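Local coordinates for putative nitrate transport protein (Thermoplasma volcanium, PDB 3MST) that is of unproven function but probably serves as a substrate-binding protein in the transport of nitrate or a related small molecule, at residues V30-L35 and G198-E203. Numbering follows the deposited sequence. Where two conformers were deposited one is given.
Sequences VSFPLL and GYYSEE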
ATOM      1  N   VAL A  30       3.825  -0.538  -1.812  1.00  9.58           N
ATOM      2  CA  VAL A  30       4.653  -0.330  -0.620  1.00  9.60           C
ATOM      3  C   VAL A  30       6.079  -0.837  -0.820  1.00  9.26           C
ATOM      4  O   VAL A  30       6.999  -0.320  -0.224  1.00  9.16           O
ATOM      5  CB  VAL A  30       4.033  -0.973   0.654  1.00 10.68           C
ATOM      6  CG1 VAL A  30       4.106  -2.525   0.592  1.00 12.33           C
ATOM      7  CG2 VAL A  30       4.724  -0.460   1.921  1.00 11.89           C
ATOM      8  N   SER A  31       6.268  -1.862  -1.668  1.00  9.03           N
ATOM      9  CA  SER A  31       7.598  -2.402  -1.926  1.00  9.39           C
ATOM     10  C   SER A  31       8.471  -1.590  -2.860  1.00  8.66           C
ATOM     11  O   SER A  31       9.685  -1.812  -2.888  1.00 10.10           O
ATOM     12  CB  SER A  31       7.488  -3.807  -2.507  1.00  9.92           C
ATOM     13  OG  SER A  31       6.996  -3.813  -3.832  1.00 10.29           O
ATOM     14  N   PHE A  32       7.875  -0.700  -3.648  1.00  9.19           N
ATOM     15  CA  PHE A  32       8.576  -0.187  -4.811  1.00  8.94           C
ATOM     16  C   PHE A  32       9.849   0.574  -4.445  1.00  9.63           C
ATOM     17  O   PHE A  32      10.850   0.412  -5.162  1.00  9.38           O
ATOM     18  CB  PHE A  32       7.665   0.650  -5.682  1.00  9.86           C
ATOM     19  CG  PHE A  32       6.510  -0.130  -6.329  1.00  8.59           C
ATOM     20  CD1 PHE A  32       6.396  -1.510  -6.243  1.00  9.67           C
ATOM     21  CD2 PHE A  32       5.567   0.604  -7.005  1.00 10.02           C
ATOM     22  CE1 PHE A  32       5.296  -2.150  -6.873  1.00 10.13           C
ATOM     23  CE2 PHE A  32       4.477   0.010  -7.626  1.00 10.02           C
ATOM     24  CZ  PHE A  32       4.339  -1.369  -7.542  1.00  9.80           C
ATOM     25  N   PRO A  33       9.876   1.389  -3.378  1.00  8.68           N
ATOM     26  CA  PRO A  33      11.112   2.090  -3.048  1.00  9.58           C
ATOM     27  C   PRO A  33      12.262   1.148  -2.746  1.00  9.84           C
ATOM     28  O   PRO A  33      13.436   1.527  -3.021  1.00 12.20           O
ATOM     29  CB  PRO A  33      10.724   2.950  -1.835  1.00  9.96           C
ATOM     30  CG  PRO A  33       9.245   3.239  -2.095  1.00  9.86           C
ATOM     31  CD  PRO A  33       8.763   1.867  -2.552  1.00  8.41           C
ATOM     32  N   LEU A  34      12.013  -0.043  -2.208  1.00  9.06           N
ATOM     33  CA  LEU A  34      13.108  -0.996  -1.942  1.00  9.17           C
ATOM     34  C   LEU A  34      13.436  -1.812  -3.190  1.00 10.32           C
ATOM     35  O   LEU A  34      14.620  -2.139  -3.412  1.00 11.71           O
ATOM     36  CB  LEU A  34      12.802  -1.881  -0.740  1.00  9.90           C
ATOM     37  CG  LEU A  34      12.674  -1.045   0.560  1.00 10.37           C
ATOM     38  CD1 LEU A  34      12.320  -1.979   1.760  1.00 12.46           C
ATOM     39  CD2 LEU A  34      13.920  -0.196   0.867  1.00 12.15           C
ATOM     40  N   LEU A  35      12.470  -2.089  -4.079  1.00  9.41           N
ATOM     41  CA  LEU A  35      12.757  -2.797  -5.313  1.00 11.24           C
ATOM     42  C   LEU A  35      13.738  -2.029  -6.145  1.00 11.13           C
ATOM     43  O   LEU A  35      14.635  -2.613  -6.738  1.00 12.17           O
ATOM     44  CB  LEU A  35      11.501  -3.038  -6.171  1.00 11.56           C
ATOM     45  CG  LEU A  35      10.447  -3.987  -5.592  1.00 10.95           C
ATOM     46  CD1 LEU A  35       9.337  -4.164  -6.606  1.00 12.53           C
ATOM     47  CD2 LEU A  35      11.029  -5.386  -5.222  1.00 13.60           C
ATOM     48  N   GLY A 198       6.477  -8.863 -11.231  0.60 19.11           N
ATOM     49  CA  GLY A 198       5.724  -9.918 -11.878  0.60 22.17           C
ATOM     50  C   GLY A 198       4.256  -9.569 -11.931  0.60 22.13           C
ATOM     51  O   GLY A 198       3.423 -10.451 -11.659  0.60 24.94           O
ATOM     52  N   TYR A 199       3.904  -8.304 -12.208  1.00 16.79           N
ATOM     53  CA  TYR A 199       2.488  -7.979 -12.163  1.00 16.25           C
ATOM     54  C   TYR A 199       2.071  -6.861 -13.084  1.00 16.77           C
ATOM     55  O   TYR A 199       1.013  -6.950 -13.655  1.00 21.20           O
ATOM     56  CB  TYR A 199       2.130  -7.619 -10.718  1.00 14.66           C
ATOM     57  CG  TYR A 199       0.681  -7.486 -10.438  1.00 15.72           C
ATOM     58  CD1 TYR A 199       0.024  -6.269 -10.647  1.00 19.01           C
ATOM     59  CD2 TYR A 199      -0.055  -8.563  -9.983  1.00 20.73           C
ATOM     60  CE1 TYR A 199      -1.336  -6.142 -10.424  1.00 20.39           C
ATOM     61  CE2 TYR A 199      -1.412  -8.446  -9.733  1.00 23.67           C
ATOM     62  CZ  TYR A 199      -2.046  -7.251  -9.974  1.00 23.28           C
ATOM     63  OH  TYR A 199      -3.393  -7.140  -9.714  1.00 25.28           O
ATOM     64  N   TYR A 200       2.868  -5.808 -13.187  1.00 15.05           N
ATOM     65  CA  TYR A 200       2.565  -4.633 -13.959  1.00 15.23           C
ATOM     66  C   TYR A 200       3.406  -4.641 -15.212  1.00 16.64           C
ATOM     67  O   TYR A 200       4.607  -4.935 -15.162  1.00 17.55           O
ATOM     68  CB  TYR A 200       2.901  -3.380 -13.185  1.00 15.16           C
ATOM     69  CG  TYR A 200       2.234  -3.261 -11.848  1.00 14.37           C
ATOM     70  CD1 TYR A 200       0.965  -2.695 -11.718  1.00 14.81           C
ATOM     71  CD2 TYR A 200       2.847  -3.711 -10.714  1.00 12.37           C
ATOM     72  CE1 TYR A 200       0.347  -2.617 -10.454  1.00 14.76           C
ATOM     73  CE2 TYR A 200       2.257  -3.630  -9.491  1.00 14.72           C
ATOM     74  CZ  TYR A 200       1.017  -3.065  -9.343  1.00 14.98           C
ATOM     75  OH  TYR A 200       0.392  -2.926  -8.098  1.00 18.41           O
ATOM     76  N   SER A 201       2.808  -4.237 -16.314  1.00 16.39           N
ATOM     77  CA  SER A 201       3.594  -3.974 -17.509  1.00 17.13           C
ATOM     78  C   SER A 201       4.428  -2.681 -17.364  1.00 16.03           C
ATOM     79  O   SER A 201       4.119  -1.792 -16.568  1.00 14.78           O
ATOM     80  CB  SER A 201       2.665  -3.861 -18.712  1.00 18.15           C
ATOM     81  OG  SER A 201       1.929  -2.642 -18.709  1.00 19.46           O
ATOM     82  N   GLU A 202       5.485  -2.559 -18.147  1.00 17.79           N
ATOM     83  CA  GLU A 202       6.261  -1.337 -18.144  1.00 17.05           C
ATOM     84  C   GLU A 202       5.401  -0.140 -18.584  1.00 15.31           C
ATOM     85  O   GLU A 202       5.524   0.967 -18.041  1.00 17.41           O
ATOM     86  CB  GLU A 202       7.477  -1.509 -19.059  1.00 21.33           C
ATOM     87  CG  GLU A 202       8.640  -0.621 -18.747  1.00 28.57           C
ATOM     88  CD  GLU A 202       9.945  -1.139 -19.429  1.00 37.07           C
ATOM     89  OE1 GLU A 202      10.323  -2.343 -19.272  1.00 43.54           O
ATOM     90  OE2 GLU A 202      10.584  -0.325 -20.108  1.00 47.66           O
ATOM     91  N   GLU A 203       4.540  -0.373 -19.587  1.00 16.99           N
ATOM     92  CA  GLU A 203       3.698   0.699 -20.135  1.00 17.79           C
ATOM     93  C   GLU A 203       2.761   1.241 -19.058  1.00 16.39           C
ATOM     94  O   GLU A 203       2.647   2.465 -18.890  1.00 16.78           O
ATOM     95  CB  GLU A 203       2.907   0.206 -21.359  1.00 19.48           C
TER
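The backbones approach most closely at Phe-32 and Tyr-200, where Phe-32 CA and Tyr-200 CA stay 11.8 Å apart, and two aromatic side chains reaching toward each other bridge that distance. The setting is one lobe of a chain with two mixed beta-sheets, consistent with a periplasmic-binding-protein-like fold. There the short helix 32-36 faces the linker between helices 186-197 and 202-208. Contact is made by the ring of Phe-32 with that of Tyr-200, both buried. The CZ tip of Phe-32 comes within 3.6 Å of CE2 of Tyr-200, which lies at the edge of the phenylalanine ring, close to its plane. The ring planes stand nearly perpendicular, at 89°, with centroids 5.8 Å apart, and the touch is apolar. With its CG anti to the carbonyl carbon (chi1 -65°), Phe-32 carries its ring off the helix toward the linker. Met-205 of helix 202-208 touches both rings, and Ile-193 of helix 186-197 packs on Phe-32, so both helices contribute to the packing around Phe-32. On the linker, CD1 of Tyr-199 sits 3.5 Å above the centre of one face of the Tyr-200 ring. Gly-198, with positive phi, is the first residue past helix 186-197, and Ser-201 N-caps the next helix through its OG, bonded to Val-204 N; Tyr-200 lies in the short link between the glycine and the cap. A bound acetate, probably from the crystallisation liquor, lies about 4 Å, nearest atoms, from the Tyr-200 side chain and may mark a pocket. The phenol is fixed at its far end too: Tyr-200 OH hydrogen-bonds to Ser-27 O, while one bond inward its CZ lies 4.1 Å from Phe-32 CZ.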